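Long-range contacts in alginate lyase (Chitinophaga sp. MD30, PDB 6KCW), which cleaves alginate, a brown-algal polysaccharide, as a lyase of polysaccharide lyase family 36: residues Pro132-Lys137 with Thr193-Thr198; Ile98-Thr103 with Asp110-Thr115. All coordinates share one frame; numbering follows the deposited sequence.

In the fold
Followed from the N terminus, strand 94-99 leads into contact 2, where the chain leaves the strand at G99 and, after loop 100-112, returns as strand 113-122. That strand turns into strand 128-135, whose end enters contact 1; the 55 residues between its segments are closed when strand 188-195 arrives. The two contacts are therefore in series, neither nested nor crossed. Contact 2 joins neighbours within the six-stranded sheet, whereas contact 1 ties an end of that sheet to the end of a strand in the nine-stranded one. They also touch directly: T115 N lies 3.1 Å from Y135 O, a probable hydrogen bond, and I98 CD1 packs 3.4 Å from W197 CG.

Contact 1. Residues Pro132-Lys137 with Thr193-Thr198; sequences PYIYHK and TAIRWT. With PO4 (phosphate ion), chain B.
H136 and I195 meet because H136 CG sits between its backbone N and carbonyl carbon (chi1 57°), while I195 CG1 is anti to its own N (chi1 -160°) and the chain runs on extended. I195 CD1 lies over one face of the imidazole, 3.9 Å from the H136 ring centroid, a CH-pi contact offset toward the rim. A water bridges the segments, 2.9 Å from H136 ND1 and accepting from R196 N at 3.0 Å; H136 NE2 is hydrogen-bonded to D145, so both ring nitrogens have partners that would resist rotation. On the backbone, K137 N donates to R196 O over 3.1 Å at an N-H...O angle of 148°. I134 CG2 approaches the W197 indole obliquely, 3.4 Å from CZ3, and I195 CG2 lies over one face of it, toward the rim.

The aliphatic parts of K137 and R196 run side by side, K137 CB 3.7 Å from R196 CG. Their charged ends stay apart, with K137 NZ 5.4 Å from R196 NH2. Y133 and Y135 carry their hydroxyls to a phosphate ion, probably from the crystallisation liquor, that K91 and R117 also bind; the very short approach of Y135 is doubtful. The chemistry implies an apolar seam where the chain runs on past the two strands, with a polar margin where the D138 salt bridge to R196 and the W109 carbonyl receiving K137 NZ probably soften like-charge repulsion.

Contact 2. Residues Ile98-Thr103 with Asp110-Thr115; sequences IGEGNT and DGNGGT
E100 N donates to N112 O at 2.8 Å, nearly straight at 174° and in the carbonyl plane. Beside it, I98 and G114 form an antiparallel hydrogen-bonded pair, I98 N to G114 O at 3.0 Å and G114 N to I98 O at 3.1 Å. I98 O also accepts G101 N, and its two donors arrive from opposite faces of the carbonyl plane. G113 lies under this turn, where a beta carbon would collide with I98 O and E100 N. E100 OE2 lies 3.7 Å from D110 OD2, a like-charge approach on the solvent side, and T103 CG2 packs 3.5 Å from T115 CG2. N102 OD1 lies 3.0 Å from G113 O, two acceptors with no bond between them, while N102 ND2 donates to D106 O in the intervening loop. An alanine in place of N102 would probably leave the D106 carbonyl without this donor and that part of the loop freer to move. Farther out, D110 OD1 accepts N112 N at 3.2 Å, from above the carboxylate plane, in an Asx turn. A type II' turn, I98 to G101, thus follows strand 94-99 in an antiparallel hairpin with strand 113-122, consistent with the concanavalin-like beta sandwich.

Contact 1. Residues Pro132-Lys137 with Thr193-Thr198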
loop_
_atom_site.group_PDB
_atom_site.type_symbol
_atom_site.label_atom_id
_atom_site.label_comp_id
_atom_site.label_asym_id
_atom_site.label_seq_id
_atom_site.Cartn_x
_atom_site.Cartn_y
_atom_site.Cartn_z
ATOM N N PRO A 132 -8.931 -3.235 -3.022
ATOM C CA PRO A 132 -7.663 -3.719 -3.567
ATOM C C PRO A 132 -7.310 -2.943 -4.826
ATOM O O PRO A 132 -8.169 -2.365 -5.495
ATOM C CB PRO A 132 -7.938 -5.194 -3.890
ATOM C CG PRO A 132 -9.228 -5.531 -3.179
ATOM C CD PRO A 132 -9.991 -4.256 -3.042
ATOM N N TYR A 133 -6.020 -2.939 -5.147
ATOM C CA TYR A 133 -5.524 -2.234 -6.328
ATOM C C TYR A 133 -4.292 -3.002 -6.810
ATOM O O TYR A 133 -3.163 -2.688 -6.433
ATOM C CB TYR A 133 -5.207 -0.778 -6.019
ATOM C CG TYR A 133 -5.143 0.066 -7.261
ATOM C CD1 TYR A 133 -6.304 0.390 -7.952
ATOM C CD2 TYR A 133 -3.931 0.516 -7.763
ATOM C CE1 TYR A 133 -6.270 1.142 -9.092
ATOM C CE2 TYR A 133 -3.886 1.275 -8.911
ATOM C CZ TYR A 133 -5.061 1.589 -9.569
ATOM O OH TYR A 133 -5.030 2.338 -10.722
ATOM N N ILE A 134 -4.527 -4.016 -7.634
ATOM C CA ILE A 134 -3.522 -5.023 -7.945
ATOM C C ILE A 134 -3.147 -4.915 -9.420
ATOM O O ILE A 134 -4.014 -4.978 -10.298
ATOM C CB ILE A 134 -4.025 -6.436 -7.612
ATOM C CG1 ILE A 134 -4.705 -6.454 -6.246
ATOM C CG2 ILE A 134 -2.877 -7.410 -7.553
ATOM C CD1 ILE A 134 -3.832 -5.931 -5.162
ATOM N N TYR A 135 -1.861 -4.715 -9.689
ATOM C CA TYR A 135 -1.313 -4.993 -11.007
ATOM C C TYR A 135 -0.819 -6.431 -10.968
ATOM O O TYR A 135 -0.195 -6.848 -9.986
ATOM C CB TYR A 135 -0.178 -4.027 -11.379
ATOM C CG TYR A 135 -0.612 -2.581 -11.583
ATOM C CD1 TYR A 135 -0.872 -1.764 -10.498
ATOM C CD2 TYR A 135 -0.735 -2.028 -12.862
ATOM C CE1 TYR A 135 -1.265 -0.446 -10.657
ATOM C CE2 TYR A 135 -1.132 -0.697 -13.036
ATOM C CZ TYR A 135 -1.399 0.087 -11.920
ATOM O OH TYR A 135 -1.799 1.413 -12.032
ATOM N N HIS A 136 -1.149 -7.198 -12.003
ATOM C CA HIS A 136 -0.721 -8.586 -12.108
ATOM C C HIS A 136 -0.814 -9.013 -13.571
ATOM O O HIS A 136 -1.213 -8.238 -14.449
ATOM C CB HIS A 136 -1.556 -9.487 -11.213
ATOM C CG HIS A 136 -3.021 -9.401 -11.491
ATOM N ND1 HIS A 136 -3.727 -10.427 -12.080
ATOM C CD2 HIS A 136 -3.914 -8.409 -11.265
ATOM C CE1 HIS A 136 -4.994 -10.071 -12.202
ATOM N NE2 HIS A 136 -5.134 -8.852 -11.717
ATOM N N LYS A 137 -0.439 -10.270 -13.819
ATOM C CA LYS A 137 -0.275 -10.744 -15.184
ATOM C C LYS A 137 -1.579 -10.691 -15.960
ATOM O O LYS A 137 -1.567 -10.522 -17.187
ATOM C CB LYS A 137 0.275 -12.168 -15.172
ATOM C CG LYS A 137 0.323 -12.815 -16.533
ATOM C CD LYS A 137 1.456 -12.267 -17.347
ATOM C CE LYS A 137 1.353 -12.735 -18.768
ATOM N NZ LYS A 137 0.241 -11.971 -19.425
ATOM N N THR A 193 -7.767 -14.204 -3.244
ATOM C CA THR A 193 -7.853 -14.885 -4.525
ATOM C C THR A 193 -6.518 -15.512 -4.901
ATOM O O THR A 193 -5.448 -14.979 -4.587
ATOM C CB THR A 193 -8.262 -13.941 -5.657
ATOM O OG1 THR A 193 -8.239 -14.664 -6.900
ATOM C CG2 THR A 193 -7.284 -12.795 -5.758
ATOM N N ALA A 194 -6.592 -16.641 -5.598
ATOM C CA ALA A 194 -5.411 -17.117 -6.279
ATOM C C ALA A 194 -5.183 -16.224 -7.491
ATOM O O ALA A 194 -6.106 -15.572 -7.987
ATOM C CB ALA A 194 -5.567 -18.589 -6.662
ATOM N N ILE A 195 -3.937 -16.156 -7.954
ATOM C CA ILE A 195 -3.552 -15.121 -8.905
ATOM C C ILE A 195 -2.288 -15.561 -9.619
ATOM O O ILE A 195 -1.510 -16.367 -9.105
ATOM C CB ILE A 195 -3.350 -13.767 -8.177
ATOM C CG1 ILE A 195 -3.423 -12.592 -9.147
ATOM C CG2 ILE A 195 -2.026 -13.754 -7.450
ATOM C CD1 ILE A 195 -3.174 -11.241 -8.483
ATOM N N ARG A 196 -2.086 -15.029 -10.820
ATOM C CA ARG A 196 -0.834 -15.140 -11.549
ATOM C C ARG A 196 -0.188 -13.765 -11.526
ATOM O O ARG A 196 -0.786 -12.796 -12.006
ATOM C CB ARG A 196 -1.094 -15.637 -12.972
ATOM C CG ARG A 196 0.107 -15.670 -13.916
ATOM C CD ARG A 196 -0.178 -16.585 -15.105
ATOM N NE ARG A 196 -1.359 -16.163 -15.853
ATOM C CZ ARG A 196 -1.680 -16.609 -17.071
ATOM N NH1 ARG A 196 -0.911 -17.502 -17.699
ATOM N NH2 ARG A 196 -2.770 -16.147 -17.675
ATOM N N TRP A 197 0.996 -13.667 -10.913
ATOM C CA TRP A 197 1.727 -12.405 -10.858
ATOM C C TRP A 197 2.617 -12.206 -12.071
ATOM O O TRP A 197 2.666 -11.107 -12.633
ATOM C CB TRP A 197 2.610 -12.325 -9.610
ATOM C CG TRP A 197 1.862 -12.344 -8.335
ATOM C CD1 TRP A 197 1.751 -13.385 -7.486
ATOM C CD2 TRP A 197 1.123 -11.260 -7.754
ATOM N NE1 TRP A 197 0.983 -13.030 -6.408
ATOM C CE2 TRP A 197 0.587 -11.727 -6.547
ATOM C CE3 TRP A 197 0.869 -9.940 -8.142
ATOM C CZ2 TRP A 197 -0.199 -10.927 -5.712
ATOM C CZ3 TRP A 197 0.091 -9.149 -7.324
ATOM C CH2 TRP A 197 -0.438 -9.646 -6.119
ATOM N N THR A 198 3.334 -13.255 -12.464
ATOM C CA THR A 198 4.383 -13.168 -13.464
ATOM C C THR A 198 4.316 -14.394 -14.364
ATOM O O THR A 198 3.813 -15.454 -13.968
ATOM C CB THR A 198 5.766 -13.089 -12.794
ATOM O OG1 THR A 198 5.959 -14.244 -11.973
ATOM C CG2 THR A 198 5.875 -11.859 -11.898
HETATM P P PO4 B . -1.638 3.883 -10.818
HETATM O O1 PO4 B . -0.532 3.935 -9.796
HETATM O O2 PO4 B . -1.242 4.714 -12.020
HETATM O O3 PO4 B . -2.908 4.503 -10.280
HETATM O O4 PO4 B . -1.852 2.431 -11.273
HETATM O O HOH W 1 -3.900 -13.316 -12.395
#

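Contact 2. Residues Ile98-Thr103 with Asp110-Thr115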
loop_
_atom_site.group_PDB
_atom_site.type_symbol
_atom_site.label_atom_id
_atom_site.label_comp_id
_atom_site.label_asym_id
_atom_site.label_seq_id
_atom_site.Cartn_x
_atom_site.Cartn_y
_atom_site.Cartn_z
ATOM N N ILE A 98 6.114 -7.395 -6.675
ATOM C CA ILE A 98 6.807 -8.544 -7.245
ATOM C C ILE A 98 7.490 -8.117 -8.538
ATOM O O ILE A 98 6.938 -7.322 -9.309
ATOM C CB ILE A 98 5.820 -9.705 -7.480
ATOM C CG1 ILE A 98 5.414 -10.317 -6.140
ATOM C CG2 ILE A 98 6.412 -10.756 -8.396
ATOM C CD1 ILE A 98 4.436 -11.473 -6.263
ATOM N N GLY A 99 8.706 -8.624 -8.761
ATOM C CA GLY A 99 9.437 -8.359 -9.996
ATOM C C GLY A 99 9.675 -6.884 -10.253
ATOM O O GLY A 99 10.170 -6.144 -9.396
ATOM N N GLU A 100 9.332 -6.448 -11.469
ATOM C CA GLU A 100 9.440 -5.044 -11.863
ATOM C C GLU A 100 8.465 -4.146 -11.100
ATOM O O GLU A 100 8.507 -2.925 -11.283
ATOM C CB GLU A 100 9.221 -4.900 -13.390
ATOM C CG GLU A 100 10.473 -5.160 -14.260
ATOM C CD GLU A 100 10.223 -5.124 -15.789
ATOM O OE1 GLU A 100 11.027 -5.760 -16.510
ATOM O OE2 GLU A 100 9.251 -4.483 -16.282
ATOM N N GLY A 101 7.589 -4.716 -10.266
ATOM C CA GLY A 101 6.643 -3.944 -9.469
ATOM C C GLY A 101 5.697 -3.053 -10.256
ATOM O O GLY A 101 5.615 -1.850 -9.999
ATOM N N ASN A 102 4.961 -3.632 -11.202
ATOM C CA ASN A 102 4.146 -2.832 -12.106
ATOM C C ASN A 102 3.119 -1.990 -11.358
ATOM O O ASN A 102 2.423 -2.474 -10.454
ATOM C CB ASN A 102 3.481 -3.735 -13.138
ATOM C CG ASN A 102 4.490 -4.297 -14.105
ATOM O OD1 ASN A 102 5.388 -5.030 -13.691
ATOM N ND2 ASN A 102 4.403 -3.901 -15.387
ATOM N N THR A 103 3.103 -0.705 -11.707
ATOM C CA THR A 103 2.188 0.327 -11.225
ATOM C C THR A 103 2.028 1.344 -12.352
ATOM O O THR A 103 2.551 1.161 -13.457
ATOM C CB THR A 103 2.702 1.052 -9.966
ATOM O OG1 THR A 103 3.863 1.820 -10.305
ATOM C CG2 THR A 103 3.054 0.103 -8.841
ATOM N N ASP A 110 3.091 -7.773 -19.390
ATOM C CA ASP A 110 4.362 -8.245 -19.928
ATOM C C ASP A 110 4.969 -9.356 -19.092
ATOM O O ASP A 110 6.084 -9.792 -19.388
ATOM C CB ASP A 110 5.357 -7.080 -20.090
ATOM C CG ASP A 110 5.860 -6.511 -18.762
ATOM O OD1 ASP A 110 5.344 -6.908 -17.703
ATOM O OD2 ASP A 110 6.763 -5.627 -18.792
ATOM N N GLY A 111 4.262 -9.814 -18.058
ATOM C CA GLY A 111 4.671 -10.976 -17.294
ATOM C C GLY A 111 5.889 -10.782 -16.420
ATOM O O GLY A 111 6.455 -11.775 -15.941
ATOM N N ASN A 112 6.290 -9.530 -16.172
ATOM C CA ASN A 112 7.535 -9.198 -15.491
ATOM C C ASN A 112 7.335 -8.558 -14.121
ATOM O O ASN A 112 8.326 -8.186 -13.485
ATOM C CB ASN A 112 8.385 -8.241 -16.359
ATOM C CG ASN A 112 8.833 -8.864 -17.678
ATOM O OD1 ASN A 112 9.019 -10.072 -17.776
ATOM N ND2 ASN A 112 9.019 -8.029 -18.696
ATOM N N GLY A 113 6.105 -8.378 -13.659
ATOM C CA GLY A 113 5.922 -7.865 -12.312
ATOM C C GLY A 113 4.513 -7.385 -12.063
ATOM O O GLY A 113 3.674 -7.323 -12.961
ATOM N N GLY A 114 4.264 -7.050 -10.799
ATOM C CA GLY A 114 3.007 -6.454 -10.382
ATOM C C GLY A 114 3.155 -5.890 -8.988
ATOM O O GLY A 114 4.246 -5.895 -8.414
ATOM N N THR A 115 2.043 -5.383 -8.450
ATOM C CA THR A 115 1.989 -4.925 -7.061
ATOM C C THR A 115 0.670 -5.317 -6.410
ATOM O O THR A 115 -0.363 -5.448 -7.072
ATOM C CB THR A 115 2.131 -3.407 -6.902
ATOM O OG1 THR A 115 1.218 -2.747 -7.789
ATOM C CG2 THR A 115 3.561 -2.961 -7.139
#